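Long-range contacts in Lys-gingipain W83 (Porphyromonas gingivalis, PDB 3KM5), which cleaves proteins after lysine as a secreted cysteine protease, and is represented here by its calcium-binding K2 cleaved adhesin domain, of a kind haemolytic in vitro when isolated: residues V52-W58 against D165-L171; I99-T104 against L149-Y155. All coordinates share one frame. Residues are numbered along the deposited sequence.

Overall arrangement
The K2 domain is a beta jelly roll in which two antiparallel sheets pack together. Of the strands in these contacts, 51-56 comes first along the chain and pairs with strand 168-177 near the C terminus; interaction 1 closes this long loop of more than a hundred residues in the six-stranded sheet. Within it the chain passes through strand 95-100, whose end runs into 101-104, and about 45 residues later the loop 149-155 returns to it as interaction 2, at one end of the five-stranded sheet. The second closure thus lies wholly within the first, without crossing it. The contacts do not touch: their centres are 25 Å apart, their nearest atoms about 13 Å.

Interaction 1 of 2, residues V52-W58 against D165-L171; sequences VVSSFSW and DLNYILL
Residues 52-56 and 168-171 are extended, neighbouring antiparallel strands whose axes approach to 4.7 Å at 159°. Val53-Leu171 and Ser55-Ile169 are hydrogen-bonded pairs (Val53 N to Leu171 O 3.1 Å, Ile169 N to Ser55 O 2.9 Å); Ser54-Leu170 and Phe56-Tyr168 are non-hydrogen-bonded pairs. On one face Val53 (p) sets CG1 3.7 Å from CB of Leu171 (m). On the other, Ser54 (p) brings CB to 3.6 Å from Leu170 CD2, and Phe56 (m) receives Tyr168 CB over its ring, a CH-pi contact 4.1 Å from the centroid; Tyr168 (p) leads its ring away, so that OH bonds Ser140. Beyond the strands, Asn167 O accepts from Ser57 N (2.8 Å) and Trp58 N (3.1 Å), while Ser57 (p) turns OG to Leu166 N (2.9 Å) and Asp93. Asn167 (t) bonds Trp58 O weakly through ND2 (3.1 Å) and Asn87 through OD1. The Trp58 ring makes a cation-pi contact with Arg126, which also salt-bridges Asp165. Inside the six-stranded jelly-roll sheet, strand 34-37 flanks 52-56, strand 79-86 flanks 168-171, and Ile169 and Leu171 pack on strand 155-161 of the opposing sheet.

Interaction 2 of 2, residues I99-T104 against L149-Y155; sequences ISKTGT and LPAGTKY
Backbone hydrogen bonds join the end of strand 95-100 to the start of strand 155-161. Ser100 and Tyr155 form an antiparallel hydrogen-bonded pair (Ser100 N to Tyr155 O 2.9 Å, Tyr155 N to Ser100 O 3.1 Å). Lys154 N also reaches Ser100 O (2.8 Å), completing a classic beta bulge. It follows a type II beta turn, Pro150 to Thr153, with Thr153 OG1 bound to Pro150 O (2.7 Å); a CB on third-position Gly152 (phi 93°) would jam against the preceding carbonyl oxygen. The bulge joins two inner strands at one end of the five-stranded jelly-roll sheet, strand 109-115 flanking Ile99. Among polar side chains, Lys154 (all t) gives NZ to Thr102 O (2.9 Å); Ser100 OG closes an ST turn with Thr102 N (3.0 Å) and donates to Gly103 O (2.6 Å). One water bridges Lys101 O and Gly152 O, another Lys101 NZ and Ala151 O. Apolar contacts set Ile99 CG2 3.8 Å from Leu149 CD2, and Thr104 CG2 3.5 Å over the Tyr155 (m) ring centroid, a CH-pi contact.

Interaction 1 of 2, residues V52-W58 against D165-L171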
ATOM      1  N   VAL A  52       9.229  -2.467   0.183  1.00  9.15           N
ATOM      2  CA  VAL A  52       7.835  -2.127  -0.204  1.00  9.33           C
ATOM      3  C   VAL A  52       7.210  -1.272   0.885  1.00  7.33           C
ATOM      4  O   VAL A  52       7.821  -1.044   1.913  1.00  8.44           O
ATOM      5  CB  VAL A  52       6.993  -3.420  -0.367  1.00  8.68           C
ATOM      6  CG1 VAL A  52       7.686  -4.368  -1.386  1.00  8.77           C
ATOM      7  CG2 VAL A  52       6.808  -4.078   1.001  1.00  8.67           C
ATOM      8  N   VAL A  53       5.967  -0.831   0.682  1.00  7.90           N
ATOM      9  CA  VAL A  53       5.147  -0.330   1.796  1.00  6.81           C
ATOM     10  C   VAL A  53       3.971  -1.320   2.009  1.00  7.58           C
ATOM     11  O   VAL A  53       3.525  -1.968   1.044  1.00  8.81           O
ATOM     12  CB  VAL A  53       4.692   1.121   1.556  1.00  8.84           C
ATOM     13  CG1 VAL A  53       3.584   1.199   0.482  1.00  7.73           C
ATOM     14  CG2 VAL A  53       4.300   1.834   2.873  1.00  9.04           C
ATOM     15  N   SER A  54       3.472  -1.422   3.242  1.00  9.45           N
ATOM     16  CA  SER A  54       2.535  -2.504   3.608  1.00  8.12           C
ATOM     17  C   SER A  54       1.486  -1.962   4.545  1.00  8.79           C
ATOM     18  O   SER A  54       1.741  -1.049   5.319  1.00  9.62           O
ATOM     19  CB  SER A  54       3.298  -3.616   4.340  1.00  9.97           C
ATOM     20  OG  SER A  54       3.746  -3.167   5.619  1.00 11.07           O
ATOM     21  N   SER A  55       0.310  -2.582   4.479  1.00  7.90           N
ATOM     22  CA  SER A  55      -0.755  -2.384   5.450  1.00  8.58           C
ATOM     23  C   SER A  55      -1.488  -3.735   5.632  1.00  8.16           C
ATOM     24  O   SER A  55      -1.727  -4.464   4.688  1.00  8.28           O
ATOM     25  CB  SER A  55      -1.710  -1.279   4.978  1.00  7.68           C
ATOM     26  OG  SER A  55      -2.796  -1.117   5.908  1.00  8.76           O
ATOM     27  N   PHE A  56      -1.775  -4.064   6.867  1.00  8.53           N
ATOM     28  CA  PHE A  56      -2.307  -5.380   7.226  1.00  8.94           C
ATOM     29  C   PHE A  56      -3.798  -5.360   7.625  1.00  9.96           C
ATOM     30  O   PHE A  56      -4.280  -4.460   8.334  1.00 10.76           O
ATOM     31  CB  PHE A  56      -1.462  -5.983   8.367  1.00 11.01           C
ATOM     32  CG  PHE A  56      -0.084  -6.338   7.929  1.00  9.45           C
ATOM     33  CD1 PHE A  56       0.223  -7.621   7.532  1.00 11.12           C
ATOM     34  CD2 PHE A  56       0.903  -5.377   7.825  1.00 10.93           C
ATOM     35  CE1 PHE A  56       1.478  -7.949   7.118  1.00 10.89           C
ATOM     36  CE2 PHE A  56       2.171  -5.685   7.410  1.00 14.12           C
ATOM     37  CZ  PHE A  56       2.468  -6.981   7.028  1.00 12.03           C
ATOM     38  N   SER A  57      -4.547  -6.387   7.211  1.00 10.31           N
ATOM     39  CA  SER A  57      -5.852  -6.685   7.817  1.00 11.63           C
ATOM     40  C   SER A  57      -5.753  -7.925   8.709  1.00 13.88           C
ATOM     41  O   SER A  57      -6.766  -8.276   9.340  1.00 13.04           O
ATOM     42  CB  SER A  57      -6.936  -6.845   6.776  1.00 10.85           C
ATOM     43  OG  SER A  57      -6.721  -7.957   5.955  1.00  9.56           O
ATOM     44  N   TRP A  58      -4.596  -8.589   8.736  1.00 11.34           N
ATOM     45  CA  TRP A  58      -4.241  -9.610   9.754  1.00 12.89           C
ATOM     46  C   TRP A  58      -2.753  -9.493   9.982  1.00 16.45           C
ATOM     47  O   TRP A  58      -1.971  -9.607   9.030  1.00 15.26           O
ATOM     48  CB  TRP A  58      -4.552 -11.048   9.310  1.00 14.54           C
ATOM     49  CG  TRP A  58      -4.279 -12.056  10.416  1.00 17.04           C
ATOM     50  CD1 TRP A  58      -5.168 -12.486  11.378  1.00 19.71           C
ATOM     51  CD2 TRP A  58      -3.034 -12.691  10.711  1.00 13.97           C
ATOM     52  NE1 TRP A  58      -4.547 -13.374  12.228  1.00 21.02           N
ATOM     53  CE2 TRP A  58      -3.241 -13.515  11.850  1.00 21.81           C
ATOM     54  CE3 TRP A  58      -1.766 -12.661  10.124  1.00 20.61           C
ATOM     55  CZ2 TRP A  58      -2.221 -14.296  12.405  1.00 22.67           C
ATOM     56  CZ3 TRP A  58      -0.755 -13.439  10.671  1.00 26.15           C
ATOM     57  CH2 TRP A  58      -0.986 -14.242  11.806  1.00 16.91           C
ATOM     58  N   ASP A 165      -9.440  -9.127   8.345  1.00 14.52           N
ATOM     59  CA  ASP A 165      -9.008 -10.515   8.571  1.00 14.10           C
ATOM     60  C   ASP A 165      -8.719 -11.245   7.268  1.00 16.03           C
ATOM     61  O   ASP A 165      -9.073 -12.415   7.084  1.00 18.75           O
ATOM     62  CB  ASP A 165     -10.083 -11.262   9.392  1.00 16.63           C
ATOM     63  CG  ASP A 165      -9.548 -12.483  10.124  1.00 18.37           C
ATOM     64  OD1 ASP A 165      -8.328 -12.613  10.343  1.00 22.50           O
ATOM     65  OD2 ASP A 165     -10.388 -13.313  10.523  1.00 25.11           O
ATOM     66  N   LEU A 166      -8.055 -10.556   6.340  1.00 16.52           N
ATOM     67  CA  LEU A 166      -7.521 -11.215   5.146  1.00 13.47           C
ATOM     68  C   LEU A 166      -6.023 -11.351   5.430  1.00 11.89           C
ATOM     69  O   LEU A 166      -5.626 -12.152   6.291  1.00 12.65           O
ATOM     70  CB  LEU A 166      -7.907 -10.466   3.850  1.00 12.94           C
ATOM     71  CG  LEU A 166      -9.326 -10.691   3.239  1.00 20.86           C
ATOM     72  CD1 LEU A 166      -9.567 -12.175   2.941  1.00 20.71           C
ATOM     73  CD2 LEU A 166     -10.460 -10.184   4.077  1.00 28.74           C
ATOM     74  N   ASN A 167      -5.162 -10.546   4.794  1.00  9.15           N
ATOM     75  CA  ASN A 167      -3.766 -10.513   5.263  1.00 10.34           C
ATOM     76  C   ASN A 167      -3.109  -9.144   5.101  1.00  9.95           C
ATOM     77  O   ASN A 167      -2.968  -8.435   6.089  1.00  9.91           O
ATOM     78  CB  ASN A 167      -2.955 -11.687   4.679  1.00 11.64           C
ATOM     79  CG  ASN A 167      -1.652 -12.008   5.429  1.00  9.12           C
ATOM     80  OD1 ASN A 167      -0.923 -12.939   5.025  1.00 11.08           O
ATOM     81  ND2 ASN A 167      -1.345 -11.281   6.509  1.00 11.16           N
ATOM     82  N   TYR A 168      -2.714  -8.797   3.882  1.00 10.53           N
ATOM     83  CA  TYR A 168      -1.960  -7.547   3.667  1.00 10.43           C
ATOM     84  C   TYR A 168      -2.233  -7.070   2.257  1.00  9.91           C
ATOM     85  O   TYR A 168      -2.676  -7.822   1.363  1.00  9.74           O
ATOM     86  CB  TYR A 168      -0.430  -7.707   3.873  1.00 10.85           C
ATOM     87  CG  TYR A 168       0.181  -8.779   3.031  1.00  9.75           C
ATOM     88  CD1 TYR A 168       0.399  -8.565   1.694  1.00  7.10           C
ATOM     89  CD2 TYR A 168       0.493 -10.038   3.549  1.00  8.99           C
ATOM     90  CE1 TYR A 168       0.917  -9.498   0.893  1.00  8.94           C
ATOM     91  CE2 TYR A 168       1.044 -11.011   2.734  1.00 10.14           C
ATOM     92  CZ  TYR A 168       1.246 -10.746   1.392  1.00 10.23           C
ATOM     93  OH  TYR A 168       1.750 -11.690   0.526  1.00 10.57           O
ATOM     94  N   ILE A 169      -1.980  -5.766   2.077  1.00  9.34           N
ATOM     95  CA  ILE A 169      -1.694  -5.198   0.755  1.00  9.22           C
ATOM     96  C   ILE A 169      -0.314  -4.561   0.780  1.00  8.09           C
ATOM     97  O   ILE A 169       0.048  -3.839   1.720  1.00  9.15           O
ATOM     98  CB  ILE A 169      -2.780  -4.238   0.300  1.00  8.69           C
ATOM     99  CG1 ILE A 169      -2.458  -3.688  -1.082  1.00 12.54           C
ATOM    100  CG2 ILE A 169      -3.030  -3.090   1.271  1.00  9.61           C
ATOM    101  CD1 ILE A 169      -3.644  -3.133  -1.827  1.00 17.11           C
ATOM    102  N   LEU A 170       0.494  -4.880  -0.234  1.00  7.51           N
ATOM    103  CA  LEU A 170       1.794  -4.238  -0.419  1.00  7.32           C
ATOM    104  C   LEU A 170       1.723  -3.329  -1.650  1.00  8.09           C
ATOM    105  O   LEU A 170       1.046  -3.697  -2.630  1.00  8.66           O
ATOM    106  CB  LEU A 170       2.877  -5.276  -0.684  1.00  9.56           C
ATOM    107  CG  LEU A 170       2.909  -6.461   0.264  1.00  6.87           C
ATOM    108  CD1 LEU A 170       4.010  -7.462  -0.134  1.00 11.45           C
ATOM    109  CD2 LEU A 170       3.079  -5.997   1.692  1.00 10.79           C
ATOM    110  N   LEU A 171       2.495  -2.228  -1.658  1.00  8.39           N
ATOM    111  CA  LEU A 171       2.647  -1.377  -2.831  1.00  6.00           C
ATOM    112  C   LEU A 171       4.111  -1.176  -3.100  1.00  7.70           C
ATOM    113  O   LEU A 171       4.911  -1.142  -2.176  1.00  8.49           O
ATOM    114  CB  LEU A 171       1.991   0.008  -2.678  1.00  6.69           C
ATOM    115  CG  LEU A 171       0.542   0.003  -2.250  1.00  8.60           C
ATOM    116  CD1 LEU A 171       0.076   1.393  -1.827  1.00 10.18           C
ATOM    117  CD2 LEU A 171      -0.343  -0.489  -3.386  1.00 11.27           C
TER

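Interaction 2 of 2, residues I99-T104 against L149-Y155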
ATOM      1  N   ILE A  99      -7.665  11.264  -4.257  1.00  9.16           N
ATOM      2  CA  ILE A  99      -6.962  12.510  -4.459  1.00  9.93           C
ATOM      3  C   ILE A  99      -7.521  13.644  -3.607  1.00 10.17           C
ATOM      4  O   ILE A  99      -8.736  13.702  -3.324  1.00 10.72           O
ATOM      5  CB  ILE A  99      -6.942  12.929  -5.965  1.00 10.57           C
ATOM      6  CG1 ILE A  99      -8.353  13.362  -6.438  1.00 11.50           C
ATOM      7  CG2 ILE A  99      -6.299  11.825  -6.837  1.00 12.04           C
ATOM      8  CD1 ILE A  99      -8.667  14.906  -6.329  1.00 12.43           C
ATOM      9  N   SER A 100      -6.614  14.541  -3.223  1.00  8.69           N
ATOM     10  CA  SER A 100      -6.996  15.819  -2.631  1.00  8.94           C
ATOM     11  C   SER A 100      -6.443  16.924  -3.493  1.00 10.76           C
ATOM     12  O   SER A 100      -5.384  16.777  -4.121  1.00 10.35           O
ATOM     13  CB  SER A 100      -6.398  15.935  -1.233  1.00  9.02           C
ATOM     14  OG  SER A 100      -6.480  17.291  -0.774  1.00 11.34           O
ATOM     15  N   LYS A 101      -7.190  18.024  -3.554  1.00 11.79           N
ATOM     16  CA  LYS A 101      -6.812  19.228  -4.308  1.00 12.87           C
ATOM     17  C   LYS A 101      -6.377  20.332  -3.344  1.00 14.86           C
ATOM     18  O   LYS A 101      -6.031  21.441  -3.780  1.00 16.57           O
ATOM     19  CB  LYS A 101      -7.985  19.714  -5.167  1.00 14.94           C
ATOM     20  CG  LYS A 101      -8.510  18.693  -6.142  1.00 17.20           C
ATOM     21  CD  LYS A 101      -9.729  19.225  -6.891  1.00 22.10           C
ATOM     22  CE  LYS A 101     -10.157  18.265  -7.969  1.00 28.08           C
ATOM     23  NZ  LYS A 101     -11.390  18.763  -8.637  1.00 31.00           N
ATOM     24  N   THR A 102      -6.373  20.032  -2.060  1.00 12.80           N
ATOM     25  CA  THR A 102      -6.214  21.082  -1.033  1.00 13.32           C
ATOM     26  C   THR A 102      -5.198  20.671   0.041  1.00 12.20           C
ATOM     27  O   THR A 102      -4.039  21.023  -0.073  1.00 13.58           O
ATOM     28  CB  THR A 102      -7.566  21.480  -0.419  1.00 13.41           C
ATOM     29  OG1 THR A 102      -8.233  20.356   0.152  1.00 14.36           O
ATOM     30  CG2 THR A 102      -8.469  22.121  -1.490  1.00 15.26           C
ATOM     31  N   GLY A 103      -5.662  19.930   1.050  1.00 12.04           N
ATOM     32  CA  GLY A 103      -4.850  19.523   2.179  1.00 11.69           C
ATOM     33  C   GLY A 103      -4.739  18.021   2.345  1.00 11.04           C
ATOM     34  O   GLY A 103      -4.984  17.236   1.404  1.00 12.43           O
ATOM     35  N   THR A 104      -4.329  17.628   3.532  1.00 10.74           N
ATOM     36  CA  THR A 104      -4.001  16.226   3.806  1.00 11.65           C
ATOM     37  C   THR A 104      -4.907  15.607   4.889  1.00 12.15           C
ATOM     38  O   THR A 104      -4.652  14.497   5.357  1.00 13.74           O
ATOM     39  CB  THR A 104      -2.495  16.046   4.163  1.00 11.60           C
ATOM     40  OG1 THR A 104      -2.174  16.808   5.332  1.00 14.49           O
ATOM     41  CG2 THR A 104      -1.536  16.464   2.995  1.00 12.45           C
ATOM     42  N   LEU A 149      -5.546  10.769 -12.864  1.00  9.08           N
ATOM     43  CA  LEU A 149      -5.686  11.752 -11.790  1.00 11.67           C
ATOM     44  C   LEU A 149      -6.408  13.007 -12.294  1.00 10.97           C
ATOM     45  O   LEU A 149      -6.005  13.561 -13.323  1.00 14.04           O
ATOM     46  CB  LEU A 149      -4.335  12.111 -11.200  1.00 10.58           C
ATOM     47  CG  LEU A 149      -3.504  10.931 -10.698  1.00  9.92           C
ATOM     48  CD1 LEU A 149      -2.109  11.400 -10.299  1.00 11.02           C
ATOM     49  CD2 LEU A 149      -4.185  10.277  -9.545  1.00 11.73           C
ATOM     50  N   PRO A 150      -7.497  13.405 -11.624  1.00 11.36           N
ATOM     51  CA  PRO A 150      -8.247  14.601 -12.041  1.00 11.47           C
ATOM     52  C   PRO A 150      -7.381  15.832 -12.026  1.00 13.85           C
ATOM     53  O   PRO A 150      -6.417  15.931 -11.265  1.00 12.61           O
ATOM     54  CB  PRO A 150      -9.337  14.726 -10.981  1.00 16.02           C
ATOM     55  CG  PRO A 150      -9.451  13.380 -10.350  1.00 19.62           C
ATOM     56  CD  PRO A 150      -8.132  12.720 -10.493  1.00 13.89           C
ATOM     57  N   ALA A 151      -7.717  16.768 -12.893  1.00 12.81           N
ATOM     58  CA  ALA A 151      -7.042  18.041 -12.911  1.00 11.88           C
ATOM     59  C   ALA A 151      -7.114  18.693 -11.538  1.00 12.97           C
ATOM     60  O   ALA A 151      -8.153  18.704 -10.899  1.00 13.77           O
ATOM     61  CB  ALA A 151      -7.716  18.940 -13.924  1.00 12.37           C
ATOM     62  N   GLY A 152      -6.019  19.256 -11.108  1.00 11.97           N
ATOM     63  CA  GLY A 152      -5.954  19.876  -9.782  1.00 13.97           C
ATOM     64  C   GLY A 152      -5.446  18.962  -8.659  1.00 11.50           C
ATOM     65  O   GLY A 152      -5.218  19.414  -7.548  1.00 12.28           O
ATOM     66  N   THR A 153      -5.241  17.672  -8.946  1.00 10.98           N
ATOM     67  CA  THR A 153      -4.717  16.749  -7.933  1.00 11.88           C
ATOM     68  C   THR A 153      -3.430  17.325  -7.344  1.00  9.83           C
ATOM     69  O   THR A 153      -2.488  17.661  -8.069  1.00 11.49           O
ATOM     70  CB  THR A 153      -4.445  15.377  -8.536  1.00 12.28           C
ATOM     71  OG1 THR A 153      -5.686  14.748  -8.893  1.00 12.28           O
ATOM     72  CG2 THR A 153      -3.656  14.479  -7.551  1.00 12.97           C
ATOM     73  N   LYS A 154      -3.378  17.399  -6.014  1.00 11.42           N
ATOM     74  CA  LYS A 154      -2.214  17.857  -5.273  1.00 10.88           C
ATOM     75  C   LYS A 154      -1.578  16.734  -4.432  1.00 10.59           C
ATOM     76  O   LYS A 154      -0.368  16.631  -4.328  1.00 11.70           O
ATOM     77  CB  LYS A 154      -2.626  19.017  -4.370  1.00 13.40           C
ATOM     78  CG  LYS A 154      -1.544  19.586  -3.477  1.00 15.37           C
ATOM     79  CD  LYS A 154      -2.035  20.913  -2.879  1.00 16.91           C
ATOM     80  CE  LYS A 154      -1.068  21.542  -1.918  1.00 20.71           C
ATOM     81  NZ  LYS A 154      -1.804  22.554  -1.100  1.00 19.76           N
ATOM     82  N   TYR A 155      -2.418  15.911  -3.808  1.00 10.64           N
ATOM     83  CA  TYR A 155      -1.958  14.753  -3.044  1.00  9.34           C
ATOM     84  C   TYR A 155      -2.702  13.537  -3.508  1.00 10.20           C
ATOM     85  O   TYR A 155      -3.893  13.607  -3.810  1.00 10.26           O
ATOM     86  CB  TYR A 155      -2.187  14.947  -1.535  1.00 10.77           C
ATOM     87  CG  TYR A 155      -1.543  16.181  -0.927  1.00 10.09           C
ATOM     88  CD1 TYR A 155      -0.188  16.199  -0.596  1.00 11.65           C
ATOM     89  CD2 TYR A 155      -2.284  17.330  -0.682  1.00 12.12           C
ATOM     90  CE1 TYR A 155       0.398  17.305  -0.026  1.00 12.01           C
ATOM     91  CE2 TYR A 155      -1.687  18.462  -0.117  1.00 13.13           C
ATOM     92  CZ  TYR A 155      -0.355  18.443   0.201  1.00 12.78           C
ATOM     93  OH  TYR A 155       0.178  19.592   0.776  1.00 15.29           O
TER
HETATM   94  O   HOH W   1      -4.238  21.685  -6.134  1.00 21.81           O
HETATM   95  O   HOH W   2     -10.966  18.306 -11.242  1.00 27.47           O